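Local structure of tyrosine--tRNA ligase, mitochondrial (Emericella nidulans, 5IHX) at residues A[189-194]-A[213-218]; A[183-188]-A[220-225]; A[113-118]-A[239-244]. The protein probably charges mitochondrial tRNA(Tyr) with L-tyrosine at the expense of ATP, as a class I aminoacyl-tRNA synthetase, and is seen with tyrosine bound in its catalytic domain. All blocks are in the same frame, centred on the assembly; numbering follows the deposited sequence.

Interaction 1: A[189-194]-A[213-218]. With TYR (tyrosine), chain C.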
# COMPACT_ATOMS: atom_id res chain seq x y z
N ILE A 189 -6.22 -8.90 7.46
CA ILE A 189 -5.41 -9.92 6.80
C ILE A 189 -4.14 -10.21 7.59
O ILE A 189 -3.35 -9.31 7.87
CB ILE A 189 -5.01 -9.48 5.36
CG1 ILE A 189 -6.26 -9.29 4.49
CG2 ILE A 189 -4.07 -10.50 4.72
CD1 ILE A 189 -7.12 -10.53 4.34
N ARG A 190 -3.95 -11.48 7.93
CA ARG A 190 -2.75 -11.92 8.62
C ARG A 190 -1.66 -12.21 7.60
O ARG A 190 -1.91 -12.85 6.58
CB ARG A 190 -3.04 -13.17 9.47
CG ARG A 190 -4.07 -12.94 10.57
CD ARG A 190 -3.51 -12.09 11.70
NE ARG A 190 -4.55 -11.37 12.41
N ILE A 191 -0.45 -11.74 7.88
CA ILE A 191 0.66 -11.90 6.94
C ILE A 191 1.23 -13.31 6.97
O ILE A 191 1.87 -13.75 6.02
CB ILE A 191 1.79 -10.88 7.21
CG1 ILE A 191 2.43 -11.13 8.58
CG2 ILE A 191 1.25 -9.45 7.11
CD1 ILE A 191 3.67 -10.29 8.84
N GLY A 192 1.01 -14.01 8.08
CA GLY A 192 1.50 -15.37 8.25
C GLY A 192 1.11 -16.30 7.11
O GLY A 192 1.99 -16.83 6.42
N PRO A 193 -0.20 -16.51 6.91
CA PRO A 193 -0.70 -17.31 5.79
C PRO A 193 -0.20 -16.83 4.43
O PRO A 193 0.10 -17.65 3.57
CB PRO A 193 -2.22 -17.17 5.91
CG PRO A 193 -2.45 -16.92 7.36
CD PRO A 193 -1.28 -16.11 7.83
N MET A 194 -0.11 -15.51 4.25
CA MET A 194 0.40 -14.96 3.00
C MET A 194 1.82 -15.44 2.73
O MET A 194 2.19 -15.73 1.59
CB MET A 194 0.38 -13.43 3.03
CG MET A 194 -0.99 -12.80 2.95
SD MET A 194 -0.93 -11.00 2.97
CE MET A 194 -0.02 -10.65 1.46
N ALA A 213 5.81 -4.28 -2.75
CA ALA A 213 4.81 -4.10 -3.80
C ALA A 213 4.28 -5.44 -4.30
O ALA A 213 3.07 -5.62 -4.41
CB ALA A 213 5.40 -3.30 -4.95
N GLU A 214 5.18 -6.36 -4.60
CA GLU A 214 4.80 -7.69 -5.07
C GLU A 214 3.98 -8.43 -4.02
O GLU A 214 2.99 -9.09 -4.33
CB GLU A 214 6.03 -8.52 -5.45
CG GLU A 214 6.76 -8.03 -6.69
CD GLU A 214 8.02 -8.84 -6.96
OE1 GLU A 214 8.93 -8.82 -6.11
OE2 GLU A 214 8.09 -9.49 -8.03
N PHE A 215 4.42 -8.31 -2.77
CA PHE A 215 3.75 -8.94 -1.64
C PHE A 215 2.32 -8.43 -1.50
O PHE A 215 1.44 -9.14 -1.00
CB PHE A 215 4.55 -8.68 -0.36
CG PHE A 215 4.09 -9.47 0.83
CD1 PHE A 215 4.18 -10.86 0.84
CD2 PHE A 215 3.59 -8.84 1.96
CE1 PHE A 215 3.77 -11.59 1.93
CE2 PHE A 215 3.17 -9.57 3.06
CZ PHE A 215 3.26 -10.94 3.05
N THR A 216 2.09 -7.20 -1.96
CA THR A 216 0.78 -6.56 -1.85
C THR A 216 -0.16 -6.92 -3.01
O THR A 216 -1.37 -6.73 -2.91
CB THR A 216 0.94 -5.02 -1.81
OG1 THR A 216 1.90 -4.66 -0.80
CG2 THR A 216 -0.39 -4.32 -1.51
N TYR A 217 0.40 -7.45 -4.09
CA TYR A 217 -0.36 -7.68 -5.32
C TYR A 217 -1.66 -8.46 -5.08
O TYR A 217 -2.71 -8.08 -5.60
CB TYR A 217 0.50 -8.41 -6.36
CG TYR A 217 -0.17 -8.53 -7.72
CD1 TYR A 217 0.10 -7.61 -8.72
CD2 TYR A 217 -1.08 -9.55 -7.99
CE1 TYR A 217 -0.50 -7.70 -9.96
CE2 TYR A 217 -1.69 -9.64 -9.22
CZ TYR A 217 -1.40 -8.72 -10.20
OH TYR A 217 -2.00 -8.81 -11.44
N PRO A 218 -1.61 -9.56 -4.30
CA PRO A 218 -2.86 -10.29 -4.02
C PRO A 218 -3.96 -9.40 -3.43
O PRO A 218 -5.14 -9.61 -3.75
CB PRO A 218 -2.43 -11.35 -3.00
CG PRO A 218 -0.98 -11.52 -3.18
CD PRO A 218 -0.43 -10.25 -3.76
N TYR C . -3.26 -11.21 -11.99
CA TYR C . -3.81 -11.71 -13.28
C TYR C . -2.69 -12.19 -14.20
O TYR C . -2.88 -13.05 -15.05
CB TYR C . -4.62 -10.62 -13.98
CG TYR C . -5.64 -9.96 -13.08
CD1 TYR C . -6.73 -10.68 -12.59
CD2 TYR C . -5.52 -8.63 -12.71
CE1 TYR C . -7.66 -10.09 -11.77
CE2 TYR C . -6.44 -8.03 -11.89
CZ TYR C . -7.51 -8.76 -11.42
OH TYR C . -8.44 -8.17 -10.60
OXT TYR C . -1.55 -11.71 -14.10

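Interaction 2: A[183-188]-A[220-225]. With TYR (tyrosine), chain C.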
# COMPACT_ATOMS: atom_id res chain seq x y z
N ARG A 183 -7.64 0.01 6.09
CA ARG A 183 -8.77 0.04 7.01
C ARG A 183 -9.77 -1.08 6.72
O ARG A 183 -10.21 -1.78 7.64
CB ARG A 183 -9.48 1.39 6.95
CG ARG A 183 -10.89 1.37 7.53
CD ARG A 183 -11.48 2.76 7.66
NE ARG A 183 -11.58 3.44 6.36
CZ ARG A 183 -12.51 3.17 5.45
NH1 ARG A 183 -13.42 2.23 5.68
NH2 ARG A 183 -12.52 3.83 4.30
N ASP A 184 -10.12 -1.24 5.45
CA ASP A 184 -11.21 -2.14 5.06
C ASP A 184 -10.74 -3.56 4.74
O ASP A 184 -11.56 -4.48 4.71
CB ASP A 184 -11.95 -1.57 3.86
CG ASP A 184 -12.78 -0.34 4.21
OD1 ASP A 184 -13.18 -0.20 5.38
OD2 ASP A 184 -13.04 0.47 3.30
N LEU A 185 -9.45 -3.74 4.49
CA LEU A 185 -8.91 -5.05 4.13
C LEU A 185 -7.63 -5.39 4.89
O LEU A 185 -7.56 -6.42 5.55
CB LEU A 185 -8.65 -5.12 2.62
CG LEU A 185 -7.95 -6.38 2.12
CD1 LEU A 185 -8.72 -7.64 2.50
CD2 LEU A 185 -7.76 -6.31 0.61
N GLY A 186 -6.63 -4.51 4.81
CA GLY A 186 -5.33 -4.79 5.38
C GLY A 186 -5.34 -5.10 6.87
O GLY A 186 -4.53 -5.90 7.35
N ALA A 187 -6.26 -4.48 7.60
CA ALA A 187 -6.33 -4.66 9.05
C ALA A 187 -6.82 -6.06 9.43
O ALA A 187 -6.62 -6.50 10.56
CB ALA A 187 -7.24 -3.60 9.66
N TYR A 188 -7.46 -6.74 8.49
CA TYR A 188 -8.09 -8.04 8.75
C TYR A 188 -7.34 -9.20 8.11
O TYR A 188 -7.77 -10.35 8.21
CB TYR A 188 -9.53 -8.01 8.26
CG TYR A 188 -10.32 -6.82 8.75
CD1 TYR A 188 -10.76 -6.75 10.06
CD2 TYR A 188 -10.62 -5.77 7.90
CE1 TYR A 188 -11.47 -5.65 10.52
CE2 TYR A 188 -11.33 -4.67 8.34
CZ TYR A 188 -11.76 -4.62 9.65
OH TYR A 188 -12.47 -3.53 10.09
N MET A 220 -4.39 -6.23 -4.02
CA MET A 220 -4.90 -5.39 -5.10
C MET A 220 -5.89 -6.15 -5.97
O MET A 220 -6.95 -5.62 -6.33
CB MET A 220 -3.75 -4.86 -5.96
CG MET A 220 -2.82 -3.90 -5.24
SD MET A 220 -1.52 -3.26 -6.31
CE MET A 220 -2.45 -2.16 -7.38
N GLN A 221 -5.56 -7.39 -6.31
CA GLN A 221 -6.47 -8.24 -7.07
C GLN A 221 -7.76 -8.47 -6.29
O GLN A 221 -8.85 -8.48 -6.86
CB GLN A 221 -5.81 -9.57 -7.43
CG GLN A 221 -6.68 -10.44 -8.35
CD GLN A 221 -5.88 -11.39 -9.22
OE1 GLN A 221 -4.69 -11.19 -9.45
NE2 GLN A 221 -6.54 -12.43 -9.72
N ALA A 222 -7.62 -8.66 -4.98
CA ALA A 222 -8.78 -8.86 -4.12
C ALA A 222 -9.65 -7.62 -4.12
O ALA A 222 -10.88 -7.71 -4.18
CB ALA A 222 -8.34 -9.20 -2.71
N TRP A 223 -9.02 -6.46 -4.04
CA TRP A 223 -9.74 -5.19 -4.03
C TRP A 223 -10.45 -4.98 -5.37
O TRP A 223 -11.59 -4.51 -5.40
CB TRP A 223 -8.79 -4.03 -3.73
CG TRP A 223 -9.50 -2.76 -3.38
CD1 TRP A 223 -9.76 -1.70 -4.21
CD2 TRP A 223 -10.06 -2.41 -2.11
NE1 TRP A 223 -10.44 -0.72 -3.53
CE2 TRP A 223 -10.64 -1.13 -2.24
CE3 TRP A 223 -10.13 -3.06 -0.87
CZ2 TRP A 223 -11.27 -0.48 -1.17
CZ3 TRP A 223 -10.76 -2.41 0.18
CH2 TRP A 223 -11.32 -1.14 0.02
N ASP A 224 -9.78 -5.32 -6.47
CA ASP A 224 -10.41 -5.29 -7.80
C ASP A 224 -11.73 -6.04 -7.78
O ASP A 224 -12.76 -5.52 -8.22
CB ASP A 224 -9.50 -5.90 -8.86
CG ASP A 224 -8.36 -4.99 -9.27
OD1 ASP A 224 -7.45 -5.49 -9.97
OD2 ASP A 224 -8.37 -3.80 -8.90
N TRP A 225 -11.69 -7.27 -7.28
CA TRP A 225 -12.88 -8.11 -7.21
C TRP A 225 -13.95 -7.43 -6.37
O TRP A 225 -15.12 -7.37 -6.77
CB TRP A 225 -12.53 -9.48 -6.61
CG TRP A 225 -13.57 -10.53 -6.84
CD1 TRP A 225 -14.83 -10.35 -7.33
CD2 TRP A 225 -13.45 -11.93 -6.58
NE1 TRP A 225 -15.50 -11.54 -7.39
CE2 TRP A 225 -14.67 -12.54 -6.94
CE3 TRP A 225 -12.42 -12.74 -6.07
CZ2 TRP A 225 -14.89 -13.91 -6.81
CZ3 TRP A 225 -12.64 -14.09 -5.95
CH2 TRP A 225 -13.86 -14.67 -6.32
N TYR C . -3.26 -11.21 -11.99
CA TYR C . -3.81 -11.71 -13.28
C TYR C . -2.69 -12.19 -14.20
O TYR C . -2.88 -13.05 -15.05
CB TYR C . -4.62 -10.62 -13.98
CG TYR C . -5.64 -9.96 -13.08
CD1 TYR C . -6.73 -10.68 -12.59
CD2 TYR C . -5.52 -8.63 -12.71
CE1 TYR C . -7.66 -10.09 -11.77
CE2 TYR C . -6.44 -8.03 -11.89
CZ TYR C . -7.51 -8.76 -11.42
OH TYR C . -8.44 -8.17 -10.60
OXT TYR C . -1.55 -11.71 -14.10

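Interaction 3: A[113-118]-A[239-244]. With TYR (tyrosine), chain C.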
# COMPACT_ATOMS: atom_id res chain seq x y z
N ASP A 113 2.25 -9.22 -11.33
CA ASP A 113 1.84 -10.41 -10.59
C ASP A 113 3.04 -11.33 -10.35
O ASP A 113 3.63 -11.83 -11.31
CB ASP A 113 0.75 -11.16 -11.36
CG ASP A 113 0.04 -12.19 -10.50
OD1 ASP A 113 -1.08 -12.61 -10.87
OD2 ASP A 113 0.60 -12.58 -9.46
N PRO A 114 3.41 -11.57 -9.08
CA PRO A 114 4.59 -12.39 -8.80
C PRO A 114 4.40 -13.89 -9.02
O PRO A 114 5.38 -14.63 -8.97
CB PRO A 114 4.85 -12.11 -7.31
CG PRO A 114 3.53 -11.76 -6.75
CD PRO A 114 2.82 -11.00 -7.84
N THR A 115 3.17 -14.33 -9.27
CA THR A 115 2.87 -15.76 -9.38
C THR A 115 3.57 -16.40 -10.58
O THR A 115 3.66 -15.81 -11.65
CB THR A 115 1.36 -16.02 -9.50
OG1 THR A 115 0.86 -15.42 -10.70
CG2 THR A 115 0.62 -15.44 -8.30
N GLY A 116 4.06 -17.62 -10.38
CA GLY A 116 4.74 -18.36 -11.42
C GLY A 116 6.03 -17.70 -11.86
O GLY A 116 6.43 -17.81 -13.01
N ARG A 117 6.67 -17.01 -10.92
CA ARG A 117 7.92 -16.31 -11.19
C ARG A 117 8.84 -16.38 -9.98
O ARG A 117 8.37 -16.40 -8.84
CB ARG A 117 7.65 -14.85 -11.57
N LEU A 118 10.14 -16.44 -10.24
CA LEU A 118 11.14 -16.39 -9.18
C LEU A 118 11.77 -15.00 -9.15
O LEU A 118 11.86 -14.37 -8.09
CB LEU A 118 12.21 -17.47 -9.38
CG LEU A 118 11.73 -18.92 -9.18
CD1 LEU A 118 12.82 -19.91 -9.56
CD2 LEU A 118 11.28 -19.16 -7.75
N GLY A 239 -6.67 -17.98 -15.34
CA GLY A 239 -5.84 -19.08 -15.79
C GLY A 239 -5.53 -20.03 -14.64
O GLY A 239 -5.78 -19.72 -13.48
N SER A 240 -4.99 -21.20 -14.98
CA SER A 240 -4.66 -22.22 -13.99
C SER A 240 -3.78 -21.71 -12.86
O SER A 240 -3.96 -22.09 -11.70
CB SER A 240 -3.98 -23.40 -14.68
OG SER A 240 -2.89 -22.96 -15.47
N ASP A 241 -2.82 -20.85 -13.18
CA ASP A 241 -1.86 -20.37 -12.18
C ASP A 241 -2.45 -19.30 -11.27
O ASP A 241 -1.75 -18.78 -10.39
CB ASP A 241 -0.62 -19.81 -12.87
CG ASP A 241 -0.89 -18.54 -13.64
OD1 ASP A 241 -2.02 -18.38 -14.16
OD2 ASP A 241 0.01 -17.68 -13.72
N GLN A 242 -3.72 -18.97 -11.46
CA GLN A 242 -4.37 -17.92 -10.68
C GLN A 242 -5.17 -18.47 -9.50
O GLN A 242 -5.87 -17.72 -8.82
CB GLN A 242 -5.29 -17.08 -11.57
CG GLN A 242 -4.54 -16.21 -12.57
CD GLN A 242 -3.69 -15.16 -11.87
OE1 GLN A 242 -4.19 -14.37 -11.07
NE2 GLN A 242 -2.39 -15.16 -12.16
N TYR A 243 -5.06 -19.77 -9.26
CA TYR A 243 -5.78 -20.41 -8.16
C TYR A 243 -5.51 -19.69 -6.84
O TYR A 243 -6.44 -19.34 -6.11
CB TYR A 243 -5.41 -21.89 -8.04
CG TYR A 243 -6.27 -22.63 -7.05
CD1 TYR A 243 -5.94 -22.66 -5.70
CD2 TYR A 243 -7.42 -23.29 -7.45
CE1 TYR A 243 -6.73 -23.33 -4.78
CE2 TYR A 243 -8.22 -23.96 -6.55
CZ TYR A 243 -7.86 -23.98 -5.21
OH TYR A 243 -8.65 -24.65 -4.31
N GLY A 244 -4.23 -19.48 -6.54
CA GLY A 244 -3.82 -18.82 -5.32
C GLY A 244 -4.43 -17.44 -5.14
O GLY A 244 -4.99 -17.14 -4.08
N TYR C . -3.26 -11.21 -11.99
CA TYR C . -3.81 -11.71 -13.28
C TYR C . -2.69 -12.19 -14.20
O TYR C . -2.88 -13.05 -15.05
CB TYR C . -4.62 -10.62 -13.98
CG TYR C . -5.64 -9.96 -13.08
CD1 TYR C . -6.73 -10.68 -12.59
CD2 TYR C . -5.52 -8.63 -12.71
CE1 TYR C . -7.66 -10.09 -11.77
CE2 TYR C . -6.44 -8.03 -11.89
CZ TYR C . -7.51 -8.76 -11.42
OH TYR C . -8.44 -8.17 -10.60
OXT TYR C . -1.55 -11.71 -14.10

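Interaction 1: A[189-194]-A[213-218]
Met-194 lays its terminal methyl over one face of the Phe-215 ring. CE stands 3.8 Å from the ring centroid and only 15° off the ring normal, a CH-pi contact displaced a little toward the rim. The sulfur sits farther out and at a slant, SD being 4.8 Å from the same centroid, so the pair also counts as a Met-aromatic contact. A bend at the last torsion of the thioether (chi3 63°) turns the methyl to the ring. Lower on the same side chain, Met-194 CB meets the far end of the ring, 3.8 Å from Phe-215 CZ. Ile-191 comes to the rim: its carbonyl O lies near the ring plane, and its CB is 4.4 Å from Phe-215 CZ in a light apolar touch. On the helix of Phe-215, Tyr-217 sends its ring away from Met-194 and accepts a hydrogen bond from the amino N of the bound tyrosine, 2.8 Å from ligand N to Tyr-217 OH, a hydroxyl that also bonds Asp-73. Helix 212-229 thus has helix 191-196 against one flank and the substrate on another. Phe-248 of helix 243-259 packs on Met-194, while Ile-191 of the second subunit packs on Phe-215.

Interaction 2: A[183-188]-A[220-225]
Leu-185 and Asp-184 press on the six-membered end of the Trp-223 indole, and this is where the two helices fit closely. Asp-184 CB lies in the indole plane at its edge, 3.9 Å from Trp-223 CH2, and the carboxylate is nearly coplanar with the ring, 6° between the planes. Leu-185 CB also comes up at the edge, 4.2 Å from Trp-223 CZ3. With CG anti to the backbone N (chi1 -166°), the indole reaches out to both residues although its CB starts off to one side; Trp-173 and Trp-226 pack against the same ring. Helix 212-229 is a tyrosine-binding helix of the class I catalytic domain, and while Trp-223 faces helix 178-186, Gln-221 and Asp-224 hold the substrate. Gln-221 OE1 accepts a hydrogen bond from the ligand amino N at 2.9 Å; Asp-224 OD1 accepts from the phenol OH, also at 2.9 Å, and its other oxygen, OD2, is bonded by the indole N-H groups of Trp-172 and Trp-173. Packing is looser at Ala-222, whose CB is 4.4 Å from Leu-185 CD2. Toward solvent, the exposed Arg-183 makes no contact with 220-225; its pairing with Asp-184 is modelled unusually short, and the detail is doubtful.

Interaction 3: A[113-118]-A[239-244]
Asp-113 lies in the loop after helix 108-111, just ahead of a type II beta turn from Pro-114 to Arg-117, with Gly-116 at its positive phi of 65°; facing it, residues 240-242 make a short 3-10 turn that leads into helix 243-259, with Gln-242 at the N-cap position. An Asx turn ties down the loop side: the backbone N of Thr-115 gives Asp-113 OD2 a nearly straight bond of 3.1 Å, and the Thr-115 hydroxyl adds a weak one to the same oxygen. The other carboxylate oxygen makes the crossing. Gln-242 NE2 donates to Asp-113 OD1 at 3.1 Å, with the acceptor close to the amide plane. Seen from the aspartate the donor comes from above, 38° out of the carboxylate plane, and the two flat groups stand almost perpendicular. A bend in the glutamine at chi2 (-64°) brings its amide round to this oxygen. OD1 also accepts from the substrate amino N at 2.8 Å, so it is gripped twice. Gln-242 OE1 adds a weak bond to that nitrogen at 3.4 Å and also accepts from Asn-245. The Thr-115 side chain crosses that of Gln-242 at about a right angle, Thr-115 OG1 3.6 Å from Gln-242 NE2, a contact without a bond. The loop packs against helices 212-229 and 198-205, while its partner segment, just after strand 235-238, opens helix 243-259.

From the N terminus, the loop at 113-118 comes first, and it waits until 239-244 for its partner, so interaction 3 closes the longest loop, spanning 120 intervening residues. Within that span, 183-188 meets 220-225, and interaction 2 closes a shorter loop of 31 residues; inside this lies interaction 1, where 189-194 meets 213-218. The three are thus concentric, with none crossing. Interactions 1 and 2 fasten the successive helices 178-186 and 191-196 to helix 212-229, near the second subunit. Interaction 3 joins the loop after helix 108-111 to the start of helix 243-259, and Tyr-217 packs on Asp-113 between interactions 1 and 3. All three contain residues that bind the tyrosine.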